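Glycerol Dehydrogenase (Unidentified, PDB 5XN8) catalyses the NAD-dependent oxidation of glycerol to dihydroxyacetone, a step that lets microorganisms use glycerol as a carbon source when oxygen is absent. Local coordinates at residues A[9-14]-A[232-237]; A[112-117]-A[149-154]; A[3-8]-A[245-250]. All coordinates share one frame; numbering follows the deposited sequence.

Contact 1. Residues A[9-14]-A[232-237]; sequences GKYLQG and RIIEAN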
# COMPACT_ATOMS: atom_id res chain seq x y z
N GLY A 9 4.04 -30.69 -30.28
CA GLY A 9 3.46 -31.80 -29.51
C GLY A 9 4.05 -32.00 -28.13
O GLY A 9 3.31 -32.14 -27.16
N LYS A 10 5.38 -32.00 -28.04
CA LYS A 10 6.10 -32.16 -26.76
C LYS A 10 7.34 -31.28 -26.72
O LYS A 10 8.05 -31.15 -27.72
CB LYS A 10 6.51 -33.62 -26.54
CG LYS A 10 5.37 -34.55 -26.19
CD LYS A 10 5.85 -35.84 -25.56
CE LYS A 10 4.76 -36.90 -25.58
NZ LYS A 10 4.50 -37.44 -26.95
N TYR A 11 7.61 -30.69 -25.56
CA TYR A 11 8.79 -29.88 -25.33
C TYR A 11 9.52 -30.44 -24.12
O TYR A 11 8.95 -30.52 -23.04
CB TYR A 11 8.39 -28.41 -25.15
CG TYR A 11 9.51 -27.52 -24.66
CD1 TYR A 11 10.37 -26.88 -25.56
CD2 TYR A 11 9.69 -27.29 -23.30
CE1 TYR A 11 11.37 -26.06 -25.10
CE2 TYR A 11 10.72 -26.49 -22.84
CZ TYR A 11 11.55 -25.87 -23.76
OH TYR A 11 12.57 -25.05 -23.30
N LEU A 12 10.77 -30.88 -24.30
CA LEU A 12 11.56 -31.51 -23.24
C LEU A 12 12.73 -30.61 -22.88
O LEU A 12 13.34 -30.00 -23.76
CB LEU A 12 12.12 -32.86 -23.71
CG LEU A 12 11.18 -34.05 -23.80
CD1 LEU A 12 10.22 -33.92 -24.97
CD2 LEU A 12 12.00 -35.33 -23.90
N GLN A 13 13.07 -30.55 -21.60
CA GLN A 13 14.16 -29.70 -21.14
C GLN A 13 14.79 -30.16 -19.83
O GLN A 13 14.10 -30.36 -18.86
CB GLN A 13 13.68 -28.26 -20.98
CG GLN A 13 14.78 -27.30 -20.56
CD GLN A 13 14.21 -25.95 -20.19
OE1 GLN A 13 13.48 -25.35 -20.97
NE2 GLN A 13 14.51 -25.49 -18.97
N GLY A 14 16.12 -30.27 -19.82
CA GLY A 14 16.86 -30.61 -18.60
C GLY A 14 18.27 -31.09 -18.91
O GLY A 14 18.67 -31.15 -20.07
N ARG A 232 15.07 -21.65 -16.30
CA ARG A 232 13.92 -20.74 -16.48
C ARG A 232 14.09 -19.85 -17.71
O ARG A 232 13.13 -19.60 -18.44
CB ARG A 232 13.70 -19.84 -15.25
CG ARG A 232 13.44 -20.53 -13.92
CD ARG A 232 12.12 -21.26 -13.86
NE ARG A 232 11.99 -22.01 -12.61
CZ ARG A 232 11.64 -21.50 -11.42
NH1 ARG A 232 11.37 -20.20 -11.26
NH2 ARG A 232 11.56 -22.30 -10.36
N ILE A 233 15.31 -19.36 -17.92
CA ILE A 233 15.62 -18.50 -19.06
C ILE A 233 15.65 -19.25 -20.39
O ILE A 233 15.22 -18.71 -21.40
CB ILE A 233 16.94 -17.71 -18.82
CG1 ILE A 233 16.71 -16.62 -17.76
CG2 ILE A 233 17.51 -17.09 -20.11
CD1 ILE A 233 15.89 -15.43 -18.22
N ILE A 234 16.14 -20.49 -20.39
CA ILE A 234 16.08 -21.35 -21.58
C ILE A 234 14.62 -21.63 -21.98
O ILE A 234 14.31 -21.69 -23.18
CB ILE A 234 16.87 -22.66 -21.38
CG1 ILE A 234 18.37 -22.38 -21.36
CG2 ILE A 234 16.57 -23.68 -22.49
CD1 ILE A 234 19.21 -23.53 -20.84
N GLU A 235 13.74 -21.80 -21.00
CA GLU A 235 12.31 -22.00 -21.27
C GLU A 235 11.67 -20.71 -21.77
O GLU A 235 10.87 -20.74 -22.71
CB GLU A 235 11.59 -22.48 -20.01
CG GLU A 235 10.17 -22.97 -20.28
CD GLU A 235 9.32 -23.11 -19.03
OE1 GLU A 235 9.89 -23.27 -17.94
OE2 GLU A 235 8.06 -23.06 -19.15
N ALA A 236 11.99 -19.60 -21.11
CA ALA A 236 11.57 -18.28 -21.56
C ALA A 236 11.98 -18.02 -23.01
O ALA A 236 11.15 -17.65 -23.84
CB ALA A 236 12.14 -17.19 -20.65
N ASN A 237 13.26 -18.25 -23.30
CA ASN A 237 13.85 -18.03 -24.63
C ASN A 237 13.29 -18.93 -25.72
O ASN A 237 13.30 -18.54 -26.90
CB ASN A 237 15.38 -18.22 -24.59
CG ASN A 237 16.12 -17.06 -23.94
OD1 ASN A 237 15.50 -16.15 -23.38
ND2 ASN A 237 17.44 -17.09 -24.04
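Q13 and Y11 reach across to I234 and E235 by van der Waals contact. With CG anti to the backbone N (chi1 -178°) and the rest of its chain extended, Q13 carries its amide far enough for OE1 to lie 3.6 Å from CB of E235. CD of the same amide rests 4.0 Å from CG2 of I234, the methyl branch that meets it obliquely. Y11 brings its hydroxyl tip to the same helical turn, OH being 3.7 Å from CA of E235. Long residues suit this strand, because its axis runs 9.7 Å from that of the helix.

The pairing joins the two domains of the iron-containing alcohol dehydrogenase fold: strand 10-14 is this chain's last strand in the parallel sheet of the nucleotide-binding domain, which runs on into a second subunit, and helix 228-247 belongs to the helical domain.

Hydrogen bonds fix the tips. Y11 OH donates to OE1 of Q13 over a short 2.5 Å, in the carbonyl plane, while NE2 of Q13 donates to O of E231; together they set which way the amide is turned. The carboxylate of E235 looks elsewhere, OE1 and OE2 accepting the backbone N-H groups of E197 and A198 of that subunit.

Contact 2. Residues A[112-117]-A[149-154]; sequences VVIPTI and MVVMDT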
# COMPACT_ATOMS: atom_id res chain seq x y z
N VAL A 112 11.98 -33.93 -34.96
CA VAL A 112 12.56 -33.64 -33.65
C VAL A 112 13.62 -32.56 -33.88
O VAL A 112 14.46 -32.71 -34.77
CB VAL A 112 13.24 -34.88 -33.04
CG1 VAL A 112 13.83 -34.57 -31.67
CG2 VAL A 112 12.26 -36.04 -32.97
N VAL A 113 13.58 -31.50 -33.08
CA VAL A 113 14.60 -30.45 -33.14
C VAL A 113 15.34 -30.41 -31.81
O VAL A 113 14.72 -30.42 -30.75
CB VAL A 113 14.03 -29.06 -33.52
CG1 VAL A 113 13.64 -29.03 -34.99
CG2 VAL A 113 12.85 -28.65 -32.65
N ILE A 114 16.67 -30.38 -31.88
CA ILE A 114 17.52 -30.40 -30.69
C ILE A 114 18.49 -29.21 -30.76
O ILE A 114 19.63 -29.37 -31.17
CB ILE A 114 18.30 -31.74 -30.57
CG1 ILE A 114 17.36 -32.93 -30.78
CG2 ILE A 114 19.01 -31.84 -29.22
CD1 ILE A 114 17.99 -34.29 -30.50
N PRO A 115 18.02 -28.01 -30.36
CA PRO A 115 18.91 -26.86 -30.30
C PRO A 115 20.04 -27.04 -29.29
O PRO A 115 19.78 -27.34 -28.12
CB PRO A 115 17.98 -25.71 -29.86
CG PRO A 115 16.61 -26.16 -30.18
CD PRO A 115 16.63 -27.64 -30.01
N THR A 116 21.27 -26.88 -29.75
CA THR A 116 22.45 -26.88 -28.89
C THR A 116 22.78 -25.47 -28.34
O THR A 116 23.69 -25.32 -27.53
CB THR A 116 23.66 -27.42 -29.67
OG1 THR A 116 23.87 -26.62 -30.84
CG2 THR A 116 23.42 -28.86 -30.08
N ILE A 117 22.03 -24.45 -28.79
CA ILE A 117 22.18 -23.07 -28.34
C ILE A 117 20.78 -22.48 -28.13
O ILE A 117 19.85 -22.86 -28.84
CB ILE A 117 22.98 -22.25 -29.38
CG1 ILE A 117 24.45 -22.69 -29.41
CG2 ILE A 117 22.91 -20.76 -29.09
CD1 ILE A 117 25.22 -22.27 -30.65
N MET A 149 8.63 -32.83 -31.62
CA MET A 149 9.39 -32.72 -30.36
C MET A 149 10.42 -31.60 -30.42
O MET A 149 11.01 -31.34 -31.47
CB MET A 149 10.11 -34.03 -30.06
CG MET A 149 9.21 -35.15 -29.59
SD MET A 149 10.18 -36.64 -29.26
CE MET A 149 11.00 -36.16 -27.75
N VAL A 150 10.62 -30.95 -29.27
CA VAL A 150 11.66 -29.94 -29.08
C VAL A 150 12.45 -30.35 -27.84
O VAL A 150 11.88 -30.43 -26.76
CB VAL A 150 11.07 -28.52 -28.87
CG1 VAL A 150 12.18 -27.51 -28.56
CG2 VAL A 150 10.25 -28.08 -30.08
N VAL A 151 13.75 -30.61 -28.00
CA VAL A 151 14.57 -31.18 -26.94
C VAL A 151 15.72 -30.24 -26.60
O VAL A 151 16.59 -29.97 -27.44
CB VAL A 151 15.12 -32.57 -27.35
CG1 VAL A 151 15.74 -33.27 -26.14
CG2 VAL A 151 14.01 -33.42 -27.95
N MET A 152 15.72 -29.75 -25.36
CA MET A 152 16.67 -28.75 -24.90
C MET A 152 17.57 -29.37 -23.84
O MET A 152 17.16 -29.54 -22.70
CB MET A 152 15.91 -27.55 -24.33
CG MET A 152 14.84 -26.97 -25.25
SD MET A 152 15.52 -26.22 -26.74
CE MET A 152 16.28 -24.75 -26.09
N ASP A 153 18.79 -29.74 -24.24
CA ASP A 153 19.77 -30.27 -23.31
C ASP A 153 20.52 -29.08 -22.73
O ASP A 153 21.39 -28.50 -23.39
CB ASP A 153 20.74 -31.26 -23.98
CG ASP A 153 21.59 -32.02 -22.97
OD1 ASP A 153 21.92 -31.46 -21.90
OD2 ASP A 153 21.93 -33.19 -23.23
N THR A 154 20.19 -28.75 -21.49
CA THR A 154 20.71 -27.54 -20.85
C THR A 154 22.16 -27.67 -20.39
O THR A 154 22.79 -26.67 -20.10
CB THR A 154 19.83 -27.17 -19.64
OG1 THR A 154 19.84 -28.25 -18.70
CG2 THR A 154 18.39 -26.89 -20.08
O HOH W 1 19.36 -29.42 -26.74
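V112 and V151 meet at the apolar centre, where CG1 of V112 comes 3.9 Å from CG2 of V151. They belong to neighbouring parallel strands of the Rossmann-like sheet of the nucleotide-binding domain, a short way along from T116, which probably contributes to NAD(+) binding, as in a close relative. On the same face as V112, M149 lies alongside it and points the same way, but its chain, with CG anti to the carbonyl carbon and extended from there to SD, runs away from strand 111-115; I114 and V151 are likewise side by side.

V113 and V150 occupy the other face. In V113, CG2 sits between the backbone N and the carbonyl carbon (chi1 -72°), and this methyl meets CG2 of V150 at 3.7 Å. Beta-branched residues suit such strands, filling the space close to the backbone on both faces. Farther along, chi1 and the bend at chi2 (-66°) bring SD of M152 against the P115 ring, 3.6 Å from CG; the two side chains cross at about a right angle.

Between the faces run the backbone bonds of the parallel ladder. N of V113 donates to O of M149 at 3.0 Å, and N of V151 donates to O of V113 at 2.9 Å, both nearly straight. Proline has no N-H to continue the ladder, and beyond it the strands part.

At this polar edge D153 takes the N-cap position of helix 154-158, its OD1 accepting from N of A155. A water bridges the parting strands: it donates to O of P115 and, at 2.9 Å, to O of V151, and accepts the N-H of D153.

Contact 3. Residues A[3-8]-A[245-250]; sequences KVIQSP and FESSGL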
# COMPACT_ATOMS: atom_id res chain seq x y z
N LYS A 3 -10.21 -17.59 -32.08
CA LYS A 3 -8.94 -17.52 -31.34
C LYS A 3 -8.20 -18.82 -31.61
O LYS A 3 -8.80 -19.90 -31.60
CB LYS A 3 -9.18 -17.34 -29.84
CG LYS A 3 -9.86 -16.03 -29.47
CD LYS A 3 -10.25 -16.01 -28.00
CE LYS A 3 -10.63 -14.60 -27.55
NZ LYS A 3 -11.07 -14.60 -26.12
N VAL A 4 -6.91 -18.73 -31.91
CA VAL A 4 -6.10 -19.91 -32.23
C VAL A 4 -4.79 -19.87 -31.47
O VAL A 4 -4.20 -18.81 -31.31
CB VAL A 4 -5.81 -20.04 -33.75
CG1 VAL A 4 -5.20 -21.41 -34.06
CG2 VAL A 4 -7.09 -19.84 -34.56
N ILE A 5 -4.38 -21.04 -30.98
CA ILE A 5 -3.05 -21.24 -30.41
C ILE A 5 -2.50 -22.55 -30.97
O ILE A 5 -3.24 -23.53 -31.08
CB ILE A 5 -3.09 -21.25 -28.85
CG1 ILE A 5 -1.69 -21.43 -28.26
CG2 ILE A 5 -4.02 -22.34 -28.31
CD1 ILE A 5 -1.62 -21.19 -26.77
N GLN A 6 -1.23 -22.56 -31.36
CA GLN A 6 -0.57 -23.80 -31.77
C GLN A 6 0.69 -24.04 -30.96
O GLN A 6 1.22 -23.14 -30.31
CB GLN A 6 -0.32 -23.87 -33.28
CG GLN A 6 0.53 -22.77 -33.91
CD GLN A 6 0.61 -22.92 -35.42
OE1 GLN A 6 -0.39 -22.73 -36.14
NE2 GLN A 6 1.78 -23.30 -35.92
N SER A 7 1.14 -25.29 -30.95
CA SER A 7 2.24 -25.72 -30.12
C SER A 7 2.93 -26.93 -30.73
O SER A 7 2.30 -27.69 -31.47
CB SER A 7 1.73 -26.06 -28.71
OG SER A 7 2.78 -26.31 -27.79
N PRO A 8 4.24 -27.12 -30.43
CA PRO A 8 4.83 -28.43 -30.71
C PRO A 8 4.22 -29.47 -29.78
O PRO A 8 3.91 -29.16 -28.63
CB PRO A 8 6.31 -28.21 -30.35
CG PRO A 8 6.30 -27.11 -29.36
CD PRO A 8 5.23 -26.19 -29.86
N PHE A 245 5.28 -15.45 -29.88
CA PHE A 245 5.34 -14.74 -31.18
C PHE A 245 4.40 -15.36 -32.23
O PHE A 245 3.75 -14.63 -32.99
CB PHE A 245 6.80 -14.58 -31.67
CG PHE A 245 7.26 -15.65 -32.64
CD1 PHE A 245 6.96 -15.56 -33.99
CD2 PHE A 245 8.04 -16.72 -32.20
CE1 PHE A 245 7.40 -16.53 -34.89
CE2 PHE A 245 8.47 -17.70 -33.09
CZ PHE A 245 8.16 -17.61 -34.43
N GLU A 246 4.33 -16.69 -32.25
CA GLU A 246 3.59 -17.40 -33.29
C GLU A 246 2.08 -17.35 -33.10
O GLU A 246 1.34 -17.23 -34.08
CB GLU A 246 4.05 -18.86 -33.37
CG GLU A 246 3.48 -19.63 -34.55
CD GLU A 246 4.05 -21.03 -34.66
OE1 GLU A 246 3.93 -21.81 -33.69
OE2 GLU A 246 4.63 -21.34 -35.73
N SER A 247 1.64 -17.46 -31.84
CA SER A 247 0.21 -17.51 -31.50
C SER A 247 -0.36 -16.24 -30.85
O SER A 247 -1.58 -16.14 -30.67
CB SER A 247 -0.06 -18.72 -30.60
OG SER A 247 0.22 -19.93 -31.29
N SER A 248 0.50 -15.29 -30.48
CA SER A 248 0.02 -13.97 -30.02
C SER A 248 0.31 -12.89 -31.06
O SER A 248 -0.58 -12.13 -31.41
CB SER A 248 0.62 -13.63 -28.65
OG SER A 248 -0.35 -13.06 -27.78
N GLY A 249 1.55 -12.83 -31.56
CA GLY A 249 1.90 -11.99 -32.73
C GLY A 249 3.23 -11.24 -32.66
O GLY A 249 3.72 -10.92 -31.56
N LEU A 250 3.79 -10.95 -33.85
CA LEU A 250 4.91 -10.02 -34.05
C LEU A 250 4.38 -8.64 -34.43
O LEU A 250 3.27 -8.51 -34.95
CB LEU A 250 5.81 -10.48 -35.20
CG LEU A 250 6.44 -11.86 -35.15
CD1 LEU A 250 7.01 -12.23 -36.51
CD2 LEU A 250 7.52 -11.91 -34.09
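Q6 lays its side chain across the carboxylate of E246, the two chains crossing at about a right angle with the amide and carboxylate planes 60° apart. CG of Q6 is 3.5 Å from OE1 of E246, and NE2 of Q6 lies 3.4 Å from the same oxygen. Having CG between its backbone N and carbonyl carbon (chi1 59°) bends Q6 toward the helix, although its CB does not head there. E246, extended with CG anti to the backbone N, spends its acceptors mainly on other partners: OE2 receives the N-H of A126, and OE1 receives ND2 of N146.

The bond that ties the segments together is made by S247. Its OG accepts the backbone N-H of Q6 at 3.0 Å and is almost in line with it, at 175°. A small hydroxyl residue fits here because the chains come close, with CA of I5 only 5.1 Å from CA of S247. I5 adds a van der Waals touch, CG1 lying 3.9 Å from CB of S247, and packs further on A198 and A199.

Helix 228-247 is near its C-terminal end here. Strand 3-6 pairs antiparallel with a strand of a second subunit, so the contact joins a strand of the subunit interface to the helical domain of its own chain.

OE1 of Q6 accepts from NZ of K10 of that second subunit, and NE2 gives a weak bond to OD1 of N146. The ammonium may polarise the amide, while the buried negative charge of E246 is probably stabilised by its neutral N-H donors.

In the fold
All three contacts are buried, yet they differ in character. Contact 2 lies wholly within the nucleotide-binding sheet, untouched by other subunits, and combines a regular backbone ladder with aliphatic side chains. Contact 1 adjoins it, since strand 10-14 is hydrogen-bonded to strand 149-153, and carries the sheet over to helix 228-247 through long side chains. Contact 3 meets the C-terminal end of that same helix, with its centre about 16 Å from that of contact 1, and uses mostly polar groups. Strands 3-6 and 10-14 follow each other in the chain and both pair with the second subunit, so contacts 1 and 3 both take part in the interface with it.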